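Local atomic coordinates of DisA protein (Sorangium cellulosum, PDB entry 6CCA), a protein that probably transfers methyl groups from S-adenosylmethionine to carbon, forming the gem-dimethyl group of the polyketide disorazol on a trans-acyltransferase assembly line. Residues A[76-81]-A[89-94]; A[155-160]-A[185-190]; A[314-319]-A[376-381]. All coordinates share one frame; numbering follows the deposited sequence.

Interaction 1. Residues A[76-81]-A[89-94]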
ATOM      1  N   MET A  76      -8.022  20.756  18.743  1.00 26.57           N
ATOM      2  CA  MET A  76      -9.125  21.454  18.111  1.00 28.22           C
ATOM      3  C   MET A  76     -10.277  21.855  19.077  1.00 30.20           C
ATOM      4  O   MET A  76     -11.305  22.340  18.606  1.00 34.07           O
ATOM      5  CB  MET A  76      -9.650  20.626  16.964  1.00 28.42           C
ATOM      6  CG  MET A  76      -8.671  20.480  15.808  1.00 28.10           C
ATOM      7  SD  MET A  76      -9.121  19.216  14.636  1.00 30.70           S
ATOM      8  CE  MET A  76     -10.172  20.146  13.569  1.00 32.00           C
ATOM      9  N   GLY A  77     -10.118  21.625  20.379  1.00 30.92           N
ATOM     10  CA  GLY A  77     -11.130  21.972  21.387  1.00 37.27           C
ATOM     11  C   GLY A  77     -12.234  20.943  21.541  1.00 40.09           C
ATOM     12  O   GLY A  77     -13.382  21.291  21.857  1.00 35.80           O
ATOM     13  N   ALA A  78     -11.917  19.680  21.274  1.00 34.61           N
ATOM     14  CA  ALA A  78     -12.853  18.590  21.498  1.00 30.55           C
ATOM     15  C   ALA A  78     -12.261  17.497  22.353  1.00 30.46           C
ATOM     16  O   ALA A  78     -11.021  17.232  22.411  1.00 26.01           O
ATOM     17  CB  ALA A  78     -13.374  18.038  20.168  1.00 32.72           C
ATOM     18  N   PHE A  79     -13.154  16.868  23.095  1.00 26.81           N
ATOM     19  CA  PHE A  79     -12.824  15.792  23.934  1.00 24.64           C
ATOM     20  C   PHE A  79     -11.733  16.107  24.938  1.00 27.88           C
ATOM     21  O   PHE A  79     -10.930  15.243  25.242  1.00 22.71           O
ATOM     22  CB  PHE A  79     -12.386  14.568  23.072  1.00 25.43           C
ATOM     23  CG  PHE A  79     -13.321  14.215  21.994  1.00 25.66           C
ATOM     24  CD1 PHE A  79     -14.695  14.319  22.165  1.00 27.34           C
ATOM     25  CD2 PHE A  79     -12.843  13.683  20.792  1.00 23.80           C
ATOM     26  CE1 PHE A  79     -15.577  13.960  21.173  1.00 27.82           C
ATOM     27  CE2 PHE A  79     -13.715  13.330  19.797  1.00 25.00           C
ATOM     28  CZ  PHE A  79     -15.098  13.478  19.959  1.00 27.85           C
ATOM     29  N   GLN A  80     -11.748  17.318  25.513  1.00 29.36           N
ATOM     30  CA  GLN A  80     -10.745  17.708  26.471  1.00 28.15           C
ATOM     31  C   GLN A  80     -10.931  17.106  27.828  1.00 31.49           C
ATOM     32  O   GLN A  80      -9.954  16.952  28.564  1.00 28.64           O
ATOM     33  CB  GLN A  80     -10.625  19.243  26.541  1.00 30.91           C
ATOM     34  CG  GLN A  80     -10.014  19.773  25.261  1.00 35.17           C
ATOM     35  CD  GLN A  80     -10.373  21.214  24.935  1.00 42.32           C
ATOM     36  OE1 GLN A  80      -9.484  22.067  24.787  1.00 48.01           O
ATOM     37  NE2 GLN A  80     -11.655  21.484  24.761  1.00 41.44           N
ATOM     38  N   ARG A  81     -12.172  16.655  28.138  1.00 29.70           N
ATOM     39  CA  ARG A  81     -12.508  16.219  29.477  1.00 34.01           C
ATOM     40  C   ARG A  81     -13.417  14.971  29.444  1.00 30.24           C
ATOM     41  O   ARG A  81     -14.236  14.868  28.534  1.00 31.95           O
ATOM     42  CB  ARG A  81     -13.266  17.379  30.173  1.00 42.21           C
ATOM     43  CG  ARG A  81     -12.363  18.541  30.653  1.00 53.16           C
ATOM     44  CD  ARG A  81     -13.119  19.846  30.960  1.00 56.94           C
ATOM     45  NE  ARG A  81     -13.475  20.562  29.726  1.00 65.49           N
ATOM     46  CZ  ARG A  81     -12.693  21.427  29.060  1.00 69.29           C
ATOM     47  NH1 ARG A  81     -11.466  21.741  29.488  1.00 72.08           N
ATOM     48  NH2 ARG A  81     -13.149  21.996  27.942  1.00 68.83           N
ATOM     49  N   ALA A  89     -22.578  14.765  14.468  1.00 41.02           N
ATOM     50  CA  ALA A  89     -22.945  15.627  13.358  1.00 43.28           C
ATOM     51  C   ALA A  89     -22.665  17.089  13.688  1.00 43.99           C
ATOM     52  O   ALA A  89     -22.121  17.821  12.836  1.00 40.28           O
ATOM     53  CB  ALA A  89     -24.397  15.414  12.966  1.00 48.63           C
ATOM     54  N   THR A  90     -22.979  17.497  14.914  1.00 39.19           N
ATOM     55  CA  THR A  90     -22.748  18.866  15.332  1.00 43.15           C
ATOM     56  C   THR A  90     -21.273  19.204  15.438  1.00 43.78           C
ATOM     57  O   THR A  90     -20.807  20.247  14.956  1.00 41.45           O
ATOM     58  CB  THR A  90     -23.340  19.111  16.721  1.00 46.27           C
ATOM     59  OG1 THR A  90     -24.738  18.841  16.673  1.00 51.72           O
ATOM     60  CG2 THR A  90     -23.123  20.544  17.139  1.00 47.84           C
ATOM     61  N   LEU A  91     -20.543  18.312  16.077  1.00 41.84           N
ATOM     62  CA  LEU A  91     -19.107  18.448  16.192  1.00 37.83           C
ATOM     63  C   LEU A  91     -18.412  18.564  14.844  1.00 31.69           C
ATOM     64  O   LEU A  91     -17.614  19.409  14.678  1.00 39.69           O
ATOM     65  CB  LEU A  91     -18.549  17.283  16.968  1.00 37.56           C
ATOM     66  CG  LEU A  91     -17.075  17.279  17.324  1.00 34.54           C
ATOM     67  CD1 LEU A  91     -16.733  18.440  18.213  1.00 36.79           C
ATOM     68  CD2 LEU A  91     -16.655  15.974  17.931  1.00 32.08           C
ATOM     69  N   ARG A  92     -18.734  17.716  13.893  1.00 33.72           N
ATOM     70  CA  ARG A  92     -18.088  17.764  12.589  1.00 36.58           C
ATOM     71  C   ARG A  92     -18.166  19.141  12.037  1.00 39.61           C
ATOM     72  O   ARG A  92     -17.234  19.671  11.553  1.00 39.50           O
ATOM     73  CB  ARG A  92     -18.756  16.802  11.640  1.00 39.93           C
ATOM     74  CG  ARG A  92     -18.433  16.960  10.172  1.00 43.44           C
ATOM     75  CD  ARG A  92     -18.637  15.629   9.507  1.00 46.92           C
ATOM     76  NE  ARG A  92     -19.211  15.535   8.166  1.00 60.32           N
ATOM     77  CZ  ARG A  92     -18.566  15.735   7.005  1.00 65.52           C
ATOM     78  NH1 ARG A  92     -17.325  16.167   6.975  1.00 67.77           N
ATOM     79  NH2 ARG A  92     -19.181  15.533   5.852  1.00 60.81           N
ATOM     80  N   GLU A  93     -19.339  19.712  12.125  1.00 41.14           N
ATOM     81  CA  GLU A  93     -19.601  21.075  11.614  1.00 44.98           C
ATOM     82  C   GLU A  93     -18.878  22.079  12.434  1.00 38.31           C
ATOM     83  O   GLU A  93     -18.251  22.983  11.920  1.00 40.68           O
ATOM     84  CB  GLU A  93     -21.119  21.413  11.612  1.00 45.99           C
ATOM     85  CG  GLU A  93     -22.021  20.355  10.947  1.00 53.29           C
ATOM     86  CD  GLU A  93     -21.456  19.754   9.652  1.00 61.15           C
ATOM     87  OE1 GLU A  93     -20.720  20.469   8.938  1.00 68.35           O
ATOM     88  OE2 GLU A  93     -21.761  18.576   9.325  1.00 62.77           O
ATOM     89  N   ARG A  94     -18.960  21.927  13.733  1.00 40.81           N
ATOM     90  CA  ARG A  94     -18.272  22.841  14.587  1.00 39.74           C
ATOM     91  C   ARG A  94     -16.744  22.839  14.421  1.00 45.05           C
ATOM     92  O   ARG A  94     -16.107  23.890  14.570  1.00 42.65           O
ATOM     93  CB  ARG A  94     -18.587  22.508  16.028  1.00 42.27           C
ATOM     94  CG  ARG A  94     -17.736  23.312  17.001  1.00 46.82           C
ATOM     95  CD  ARG A  94     -18.057  22.915  18.411  1.00 49.10           C
ATOM     96  NE  ARG A  94     -16.856  22.595  19.170  1.00 56.70           N
ATOM     97  CZ  ARG A  94     -16.786  21.645  20.098  1.00 57.59           C
ATOM     98  NH1 ARG A  94     -17.836  20.879  20.389  1.00 66.08           N
ATOM     99  NH2 ARG A  94     -15.658  21.446  20.733  1.00 56.95           N
TER
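At the edge of the R94 guanidinium, in plane, sits G77 O, while L91 CD1 of the same helix packs over one face, 3.4 Å above the guanidinium plane and offset toward the rim. The F79 ring carries the methyl of A78 near the rim of one face, and L91 CD2 approaches it at an oblique angle, 3.6 Å from CZ. These groups join the end of helix 55-75 to helix 88-95. The first of these helices finishes in a Schellman motif at G77, whose positive phi of 83° suits glycine; the turn directs A78 toward the second helix, and the ring of F79 reaches it with its far end, CZ. L91 is the apolar bridge. With its CG anti to the backbone N (chi1 -174°), the forked end reaches across, one methyl to A78 and the other to F79. Alanine, with a single methyl, leaves room for the leucine, and phenylalanine continues inward to L109 and L112 of helix 102-114 and to F73. R94 reaches out from the helix with a bend at chi3 and pairs through NH1 with E86. Its other terminal nitrogen, NH2, is only 2.5 Å from G77 O, but the angle is poor, so a hydrogen bond between them is doubtful.

Interaction 2. Residues A[155-160]-A[185-190]; sequences VRLLWA and MDLMGP
L187 meets three residues of helix 155-160, and its two methyls divide the contact into a buried apolar half and a solvent-side half. On the buried side CD1 rests 3.5 Å from A160 CB and 4.0 Å from L157 CD1. Alanine suits this place because its short side chain lets the leucine come close to the helix, and the backbones approach to 5.9 Å between the CA atoms of L157 and L187. The other branch of L157, CD2, lies 3.8 Å from M188 SD. M188 starts out away from the helix, yet its chain bends at chi2 (-52°) and again at chi3, which turns the sulfur back to the leucine; a flexible thioether is well suited to such a return. Behind this apolar patch, L157 also touches F343 of helix 342-346.

On the solvent side R156 and D186 are exposed, and no hydrogen bond ties them together. R156 bends at chi3 (64°), placing its guanidinium across L187 so that CD2 lies over one face, a close 3.1 Å from NH2. D186 O lies at the guanidinium edge, in plane, but 3.5 Å from R156 NH1, and P190 CG only brushes the same nitrogen. The D186 carboxylate points elsewhere, with OD2 6.5 Å from R156 NH2. Cohesion therefore comes mainly from apolar burial, with the arginine serving as a lid over the leucine and at most a weak electrostatic attraction to the D186 carbonyl.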
ATOM      1  N   VAL A 155       6.855   7.156  12.867  1.00 15.54           N
ATOM      2  CA  VAL A 155       6.655   8.100  13.979  1.00 15.41           C
ATOM      3  C   VAL A 155       6.867   9.530  13.451  1.00 16.65           C
ATOM      4  O   VAL A 155       6.053  10.442  13.661  1.00 14.00           O
ATOM      5  CB  VAL A 155       7.590   7.801  15.153  1.00 15.90           C
ATOM      6  CG1 VAL A 155       7.540   8.891  16.201  1.00 16.44           C
ATOM      7  CG2 VAL A 155       7.202   6.466  15.783  1.00 15.89           C
ATOM      8  N   ARG A 156       7.973   9.704  12.735  1.00 17.43           N
ATOM      9  CA  ARG A 156       8.304  10.985  12.126  1.00 18.07           C
ATOM     10  C   ARG A 156       7.158  11.502  11.261  1.00 16.85           C
ATOM     11  O   ARG A 156       6.715  12.639  11.423  1.00 17.29           O
ATOM     12  CB  ARG A 156       9.581  10.868  11.291  1.00 23.59           C
ATOM     13  CG  ARG A 156      10.863  10.996  12.097  1.00 30.97           C
ATOM     14  CD  ARG A 156      12.066  11.199  11.190  1.00 40.10           C
ATOM     15  NE  ARG A 156      11.981  12.451  10.441  1.00 47.10           N
ATOM     16  CZ  ARG A 156      11.817  12.523   9.124  1.00 59.29           C
ATOM     17  NH1 ARG A 156      11.719  11.414   8.405  1.00 55.85           N
ATOM     18  NH2 ARG A 156      11.752  13.705   8.527  1.00 62.91           N
ATOM     19  N   LEU A 157       6.679  10.666  10.344  1.00 17.30           N
ATOM     20  CA  LEU A 157       5.593  11.065   9.466  1.00 16.74           C
ATOM     21  C   LEU A 157       4.313  11.439  10.276  1.00 15.96           C
ATOM     22  O   LEU A 157       3.632  12.393   9.959  1.00 17.34           O
ATOM     23  CB  LEU A 157       5.270   9.931   8.495  1.00 18.87           C
ATOM     24  CG  LEU A 157       4.064  10.263   7.599  1.00 24.83           C
ATOM     25  CD1 LEU A 157       4.318  11.561   6.856  1.00 31.13           C
ATOM     26  CD2 LEU A 157       3.754   9.153   6.582  1.00 30.85           C
ATOM     27  N   LEU A 158       3.922  10.586  11.242  1.00 15.11           N
ATOM     28  CA  LEU A 158       2.733  10.897  12.046  1.00 16.34           C
ATOM     29  C   LEU A 158       2.901  12.211  12.773  1.00 14.67           C
ATOM     30  O   LEU A 158       1.958  12.978  12.893  1.00 14.85           O
ATOM     31  CB  LEU A 158       2.480   9.822  13.068  1.00 16.49           C
ATOM     32  CG  LEU A 158       1.951   8.517  12.527  1.00 18.06           C
ATOM     33  CD1 LEU A 158       1.684   7.616  13.683  1.00 18.17           C
ATOM     34  CD2 LEU A 158       0.599   8.749  11.820  1.00 21.02           C
ATOM     35  N   TRP A 159       4.083  12.459  13.324  1.00 14.37           N
ATOM     36  CA  TRP A 159       4.348  13.729  14.033  1.00 16.67           C
ATOM     37  C   TRP A 159       4.279  14.937  13.117  1.00 16.68           C
ATOM     38  O   TRP A 159       3.652  15.931  13.461  1.00 14.92           O
ATOM     39  CB  TRP A 159       5.679  13.687  14.806  1.00 17.34           C
ATOM     40  CG  TRP A 159       5.762  14.767  15.845  1.00 18.57           C
ATOM     41  CD1 TRP A 159       6.488  15.925  15.765  1.00 19.46           C
ATOM     42  CD2 TRP A 159       4.972  14.863  17.033  1.00 18.51           C
ATOM     43  NE1 TRP A 159       6.232  16.695  16.883  1.00 20.33           N
ATOM     44  CE2 TRP A 159       5.289  16.082  17.652  1.00 19.42           C
ATOM     45  CE3 TRP A 159       4.060  14.017  17.637  1.00 18.15           C
ATOM     46  CZ2 TRP A 159       4.766  16.452  18.886  1.00 20.86           C
ATOM     47  CZ3 TRP A 159       3.491  14.398  18.828  1.00 20.71           C
ATOM     48  CH2 TRP A 159       3.863  15.602  19.460  1.00 21.23           C
ATOM     49  N   ALA A 160       4.757  14.811  11.874  1.00 15.43           N
ATOM     50  CA  ALA A 160       4.628  15.901  10.905  1.00 17.97           C
ATOM     51  C   ALA A 160       3.147  16.169  10.579  1.00 18.54           C
ATOM     52  O   ALA A 160       2.716  17.316  10.450  1.00 18.54           O
ATOM     53  CB  ALA A 160       5.443  15.602   9.630  1.00 18.13           C
ATOM     54  N   MET A 185      10.807  14.173  -0.826  1.00 48.73           N
ATOM     55  CA  MET A 185      10.593  12.811  -0.332  1.00 46.14           C
ATOM     56  C   MET A 185      11.210  12.628   1.070  1.00 39.80           C
ATOM     57  O   MET A 185      11.460  11.471   1.534  1.00 36.51           O
ATOM     58  CB  MET A 185      11.259  11.816  -1.306  1.00 49.43           C
ATOM     59  CG  MET A 185      10.518  11.697  -2.617  1.00 51.31           C
ATOM     60  SD  MET A 185       8.933  10.886  -2.434  1.00 49.62           S
ATOM     61  CE  MET A 185       7.992  11.611  -3.769  1.00 62.43           C
ATOM     62  N   ASP A 186      11.465  13.743   1.760  1.00 31.33           N
ATOM     63  CA  ASP A 186      12.106  13.685   3.063  1.00 36.14           C
ATOM     64  C   ASP A 186      11.364  12.798   4.083  1.00 28.15           C
ATOM     65  O   ASP A 186      11.988  12.208   5.003  1.00 30.77           O
ATOM     66  CB  ASP A 186      12.224  15.116   3.626  1.00 36.42           C
ATOM     67  CG  ASP A 186      13.155  16.002   2.778  1.00 41.49           C
ATOM     68  OD1 ASP A 186      13.628  15.550   1.700  1.00 44.84           O
ATOM     69  OD2 ASP A 186      13.388  17.134   3.228  1.00 38.22           O
ATOM     70  N   LEU A 187      10.049  12.823   3.992  1.00 27.78           N
ATOM     71  CA  LEU A 187       9.213  12.023   4.934  1.00 31.25           C
ATOM     72  C   LEU A 187       8.749  10.710   4.341  1.00 31.17           C
ATOM     73  O   LEU A 187       8.658   9.704   5.070  1.00 28.28           O
ATOM     74  CB  LEU A 187       7.941  12.787   5.336  1.00 31.49           C
ATOM     75  CG  LEU A 187       8.153  13.983   6.244  1.00 34.67           C
ATOM     76  CD1 LEU A 187       6.794  14.649   6.512  1.00 32.67           C
ATOM     77  CD2 LEU A 187       8.771  13.571   7.567  1.00 35.06           C
ATOM     78  N   MET A 188       8.341  10.724   3.065  1.00 30.39           N
ATOM     79  CA  MET A 188       7.807   9.482   2.439  1.00 33.18           C
ATOM     80  C   MET A 188       8.893   8.503   2.032  1.00 31.90           C
ATOM     81  O   MET A 188       8.728   7.282   2.123  1.00 36.05           O
ATOM     82  CB  MET A 188       6.872   9.780   1.270  1.00 35.98           C
ATOM     83  CG  MET A 188       5.501  10.330   1.664  1.00 41.96           C
ATOM     84  SD  MET A 188       4.545   9.390   2.915  1.00 44.58           S
ATOM     85  CE  MET A 188       2.916   9.605   2.196  1.00 49.77           C
ATOM     86  N   GLY A 189      10.034   9.029   1.637  1.00 32.32           N
ATOM     87  CA  GLY A 189      11.109   8.222   1.092  1.00 33.67           C
ATOM     88  C   GLY A 189      11.514   7.183   2.116  1.00 33.12           C
ATOM     89  O   GLY A 189      11.509   5.984   1.806  1.00 33.73           O
ATOM     90  N   PRO A 190      11.824   7.630   3.341  1.00 28.67           N
ATOM     91  CA  PRO A 190      12.252   6.682   4.365  1.00 27.85           C
ATOM     92  C   PRO A 190      11.202   5.635   4.778  1.00 23.35           C
ATOM     93  O   PRO A 190      11.560   4.693   5.532  1.00 25.60           O
ATOM     94  CB  PRO A 190      12.626   7.579   5.553  1.00 29.87           C
ATOM     95  CG  PRO A 190      12.899   8.941   4.941  1.00 28.80           C
ATOM     96  CD  PRO A 190      12.012   9.037   3.768  1.00 28.57           C
TER

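Interaction 3. Residues A[314-319]-A[376-381]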
ATOM      1  N   ASN A 314     -12.995   0.298  -8.833  1.00 25.93           N
ATOM      2  CA  ASN A 314     -13.500  -1.028  -8.892  1.00 27.13           C
ATOM      3  C   ASN A 314     -12.402  -2.077  -9.050  1.00 24.06           C
ATOM      4  O   ASN A 314     -11.802  -2.204 -10.101  1.00 22.74           O
ATOM      5  CB  ASN A 314     -14.462  -1.176 -10.075  1.00 28.80           C
ATOM      6  CG  ASN A 314     -15.194  -2.487 -10.006  1.00 33.22           C
ATOM      7  OD1 ASN A 314     -14.686  -3.533 -10.387  1.00 32.70           O
ATOM      8  ND2 ASN A 314     -16.365  -2.459  -9.386  1.00 38.73           N
ATOM      9  N   LEU A 315     -12.151  -2.821  -7.988  1.00 23.15           N
ATOM     10  CA  LEU A 315     -11.039  -3.749  -7.941  1.00 22.35           C
ATOM     11  C   LEU A 315     -11.166  -4.873  -8.968  1.00 23.38           C
ATOM     12  O   LEU A 315     -10.200  -5.201  -9.643  1.00 21.25           O
ATOM     13  CB  LEU A 315     -10.850  -4.254  -6.491  1.00 23.96           C
ATOM     14  CG  LEU A 315      -9.515  -4.928  -6.154  1.00 29.48           C
ATOM     15  CD1 LEU A 315      -8.348  -4.034  -6.637  1.00 28.33           C
ATOM     16  CD2 LEU A 315      -9.425  -5.248  -4.663  1.00 30.15           C
ATOM     17  N   ARG A 316     -12.351  -5.468  -9.066  1.00 24.45           N
ATOM     18  CA  ARG A 316     -12.573  -6.578  -9.987  1.00 23.23           C
ATOM     19  C   ARG A 316     -12.293  -6.169 -11.430  1.00 23.57           C
ATOM     20  O   ARG A 316     -11.712  -6.930 -12.203  1.00 23.08           O
ATOM     21  CB  ARG A 316     -14.004  -7.103  -9.858  1.00 24.44           C
ATOM     22  CG  ARG A 316     -14.263  -7.893  -8.585  1.00 24.51           C
ATOM     23  CD  ARG A 316     -15.685  -8.429  -8.547  1.00 26.68           C
ATOM     24  NE  ARG A 316     -16.049  -8.921  -7.222  1.00 26.47           N
ATOM     25  CZ  ARG A 316     -15.819 -10.160  -6.797  1.00 30.02           C
ATOM     26  NH1 ARG A 316     -15.224 -11.038  -7.592  1.00 30.40           N
ATOM     27  NH2 ARG A 316     -16.185 -10.521  -5.574  1.00 29.80           N
ATOM     28  N   SER A 317     -12.714  -4.959 -11.780  1.00 23.87           N
ATOM     29  CA  SER A 317     -12.535  -4.439 -13.087  1.00 30.48           C
ATOM     30  C   SER A 317     -11.024  -4.190 -13.364  1.00 28.98           C
ATOM     31  O   SER A 317     -10.510  -4.422 -14.441  1.00 23.74           O
ATOM     32  CB  SER A 317     -13.328  -3.109 -13.154  1.00 31.86           C
ATOM     33  OG  SER A 317     -13.109  -2.492 -14.367  1.00 45.55           O
ATOM     34  N   THR A 318     -10.337  -3.662 -12.362  1.00 22.92           N
ATOM     35  CA  THR A 318      -8.929  -3.398 -12.484  1.00 21.40           C
ATOM     36  C   THR A 318      -8.151  -4.698 -12.654  1.00 18.04           C
ATOM     37  O   THR A 318      -7.276  -4.782 -13.504  1.00 17.77           O
ATOM     38  CB  THR A 318      -8.473  -2.587 -11.257  1.00 22.66           C
ATOM     39  OG1 THR A 318      -9.012  -1.264 -11.343  1.00 24.69           O
ATOM     40  CG2 THR A 318      -6.942  -2.480 -11.155  1.00 20.96           C
ATOM     41  N   LEU A 319      -8.540  -5.730 -11.922  1.00 17.89           N
ATOM     42  CA  LEU A 319      -7.942  -7.035 -12.066  1.00 18.85           C
ATOM     43  C   LEU A 319      -8.162  -7.651 -13.449  1.00 20.21           C
ATOM     44  O   LEU A 319      -7.258  -8.302 -13.980  1.00 19.99           O
ATOM     45  CB  LEU A 319      -8.440  -8.004 -11.012  1.00 19.61           C
ATOM     46  CG  LEU A 319      -7.996  -7.630  -9.591  1.00 20.52           C
ATOM     47  CD1 LEU A 319      -8.733  -8.518  -8.585  1.00 19.74           C
ATOM     48  CD2 LEU A 319      -6.478  -7.746  -9.408  1.00 21.05           C
ATOM     49  N   LYS A 376      -6.703 -13.405  -1.554  1.00 19.27           N
ATOM     50  CA  LYS A 376      -6.681 -14.787  -2.074  1.00 20.45           C
ATOM     51  C   LYS A 376      -8.024 -15.110  -2.686  1.00 21.44           C
ATOM     52  O   LYS A 376      -8.117 -15.513  -3.902  1.00 19.24           O
ATOM     53  CB  LYS A 376      -6.161 -15.789  -1.023  1.00 24.46           C
ATOM     54  CG  LYS A 376      -6.036 -17.220  -1.531  1.00 25.04           C
ATOM     55  CD  LYS A 376      -5.526 -18.183  -0.500  1.00 26.24           C
ATOM     56  CE  LYS A 376      -5.253 -19.554  -1.134  1.00 27.86           C
ATOM     57  NZ  LYS A 376      -6.504 -20.165  -1.498  1.00 29.83           N
ATOM     58  N   GLY A 377      -9.091 -14.908  -1.924  1.00 21.18           N
ATOM     59  CA  GLY A 377     -10.461 -15.223  -2.407  1.00 22.09           C
ATOM     60  C   GLY A 377     -10.858 -14.395  -3.579  1.00 24.86           C
ATOM     61  O   GLY A 377     -11.390 -14.888  -4.593  1.00 22.53           O
ATOM     62  N   LEU A 378     -10.558 -13.109  -3.530  1.00 23.65           N
ATOM     63  CA  LEU A 378     -10.900 -12.297  -4.673  1.00 20.90           C
ATOM     64  C   LEU A 378     -10.138 -12.647  -5.984  1.00 18.25           C
ATOM     65  O   LEU A 378     -10.757 -12.636  -7.084  1.00 22.24           O
ATOM     66  CB  LEU A 378     -10.703 -10.798  -4.381  1.00 23.90           C
ATOM     67  CG  LEU A 378     -11.070  -9.769  -5.461  1.00 22.60           C
ATOM     68  CD1 LEU A 378     -12.534  -9.773  -5.820  1.00 29.19           C
ATOM     69  CD2 LEU A 378     -10.643  -8.355  -5.096  1.00 26.70           C
ATOM     70  N   LEU A 379      -8.842 -12.886  -5.877  1.00 18.71           N
ATOM     71  CA  LEU A 379      -8.034 -13.126  -7.068  1.00 20.74           C
ATOM     72  C   LEU A 379      -8.548 -14.473  -7.658  1.00 20.64           C
ATOM     73  O   LEU A 379      -8.620 -14.611  -8.900  1.00 21.39           O
ATOM     74  CB  LEU A 379      -6.582 -13.270  -6.699  1.00 19.45           C
ATOM     75  CG  LEU A 379      -5.960 -11.898  -6.375  1.00 18.64           C
ATOM     76  CD1 LEU A 379      -4.706 -12.022  -5.584  1.00 17.39           C
ATOM     77  CD2 LEU A 379      -5.682 -11.102  -7.692  1.00 21.63           C
ATOM     78  N   GLU A 380      -8.775 -15.449  -6.768  1.00 20.27           N
ATOM     79  CA  GLU A 380      -9.408 -16.747  -7.254  1.00 22.23           C
ATOM     80  C   GLU A 380     -10.711 -16.551  -7.984  1.00 24.33           C
ATOM     81  O   GLU A 380     -10.910 -17.121  -9.083  1.00 24.48           O
ATOM     82  CB  GLU A 380      -9.565 -17.727  -6.087  1.00 22.32           C
ATOM     83  CG  GLU A 380      -8.245 -18.299  -5.683  1.00 22.41           C
ATOM     84  CD  GLU A 380      -8.266 -19.082  -4.374  1.00 24.14           C
ATOM     85  OE1 GLU A 380      -9.294 -19.034  -3.708  1.00 32.00           O
ATOM     86  OE2 GLU A 380      -7.246 -19.723  -4.034  1.00 28.33           O
ATOM     87  N   GLU A 381     -11.613 -15.741  -7.445  1.00 23.12           N
ATOM     88  CA  GLU A 381     -12.861 -15.459  -8.125  1.00 27.62           C
ATOM     89  C   GLU A 381     -12.680 -14.830  -9.451  1.00 30.48           C
ATOM     90  O   GLU A 381     -13.516 -14.993 -10.320  1.00 27.02           O
ATOM     91  CB  GLU A 381     -13.767 -14.532  -7.320  1.00 28.25           C
ATOM     92  CG  GLU A 381     -14.377 -15.199  -6.126  1.00 30.74           C
ATOM     93  CD  GLU A 381     -14.993 -14.213  -5.153  1.00 34.30           C
ATOM     94  OE1 GLU A 381     -15.417 -13.108  -5.532  1.00 37.14           O
ATOM     95  OE2 GLU A 381     -15.054 -14.577  -3.997  1.00 42.13           O
TER
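R316 and E381 reach each other through side chains that both set CG anti to their own carbonyl carbon (chi1 -73° for R316). Beyond that, R316 runs extended from CG to NE and E381 is extended beyond CG, so the charged ends meet at the rim of the helix pair. NH1 and NH2 of R316 both grip the single atom E381 OE1, at 2.9 and 2.7 Å, in a salt bridge whose planes are only 12° apart. NH1 uses the anti lone pair of that oxygen, whereas NH2 comes nearly along its C-O axis. L378 CD1 sits 3.4 Å above the centre of the guanidinium, which with the further acidic partners E362 and E382 should fix its rotation. Inside, the branched ends of leucines interlock: L378 CD2 presses on L315 CD2 at 3.4 Å, tighter than usual contact, and L319 CD2 meets L379 CD2 at 3.9 Å. N314 caps the first helix, its OD1 accepting from S317 N. The helices cross at -55°, and both L319 and L379 touch L332 of strand 330-337. Two helices side by side on one face of the sheet, the first linking parallel strands 300-306 and 330-337 as a beta-alpha-beta crossover, are typical of the Rossmann-like class I methyltransferase fold.

How the interactions relate
The three contacts follow one another along the chain without touching. Interaction 1 lies at the periphery, its centre 31 Å from that of the chain, in the helical N-terminal part. Interaction 2 is 27 Å from it between centres, with nearest atoms about 13 Å apart; helix 55-75, which leads into interaction 1, also packs on helix 152-163. Interaction 3 belongs to the Rossmann-like part, 32 Å from interaction 2 between centres and on the opposite side of the chain's centre, and 39 Å from interaction 1. Next to interaction 2, M185 of segment 185-190 touches T235, in the glycine-rich loop after strand 226-231 that in class I relatives binds S-adenosylmethionine, so this segment probably lies near the cofactor site.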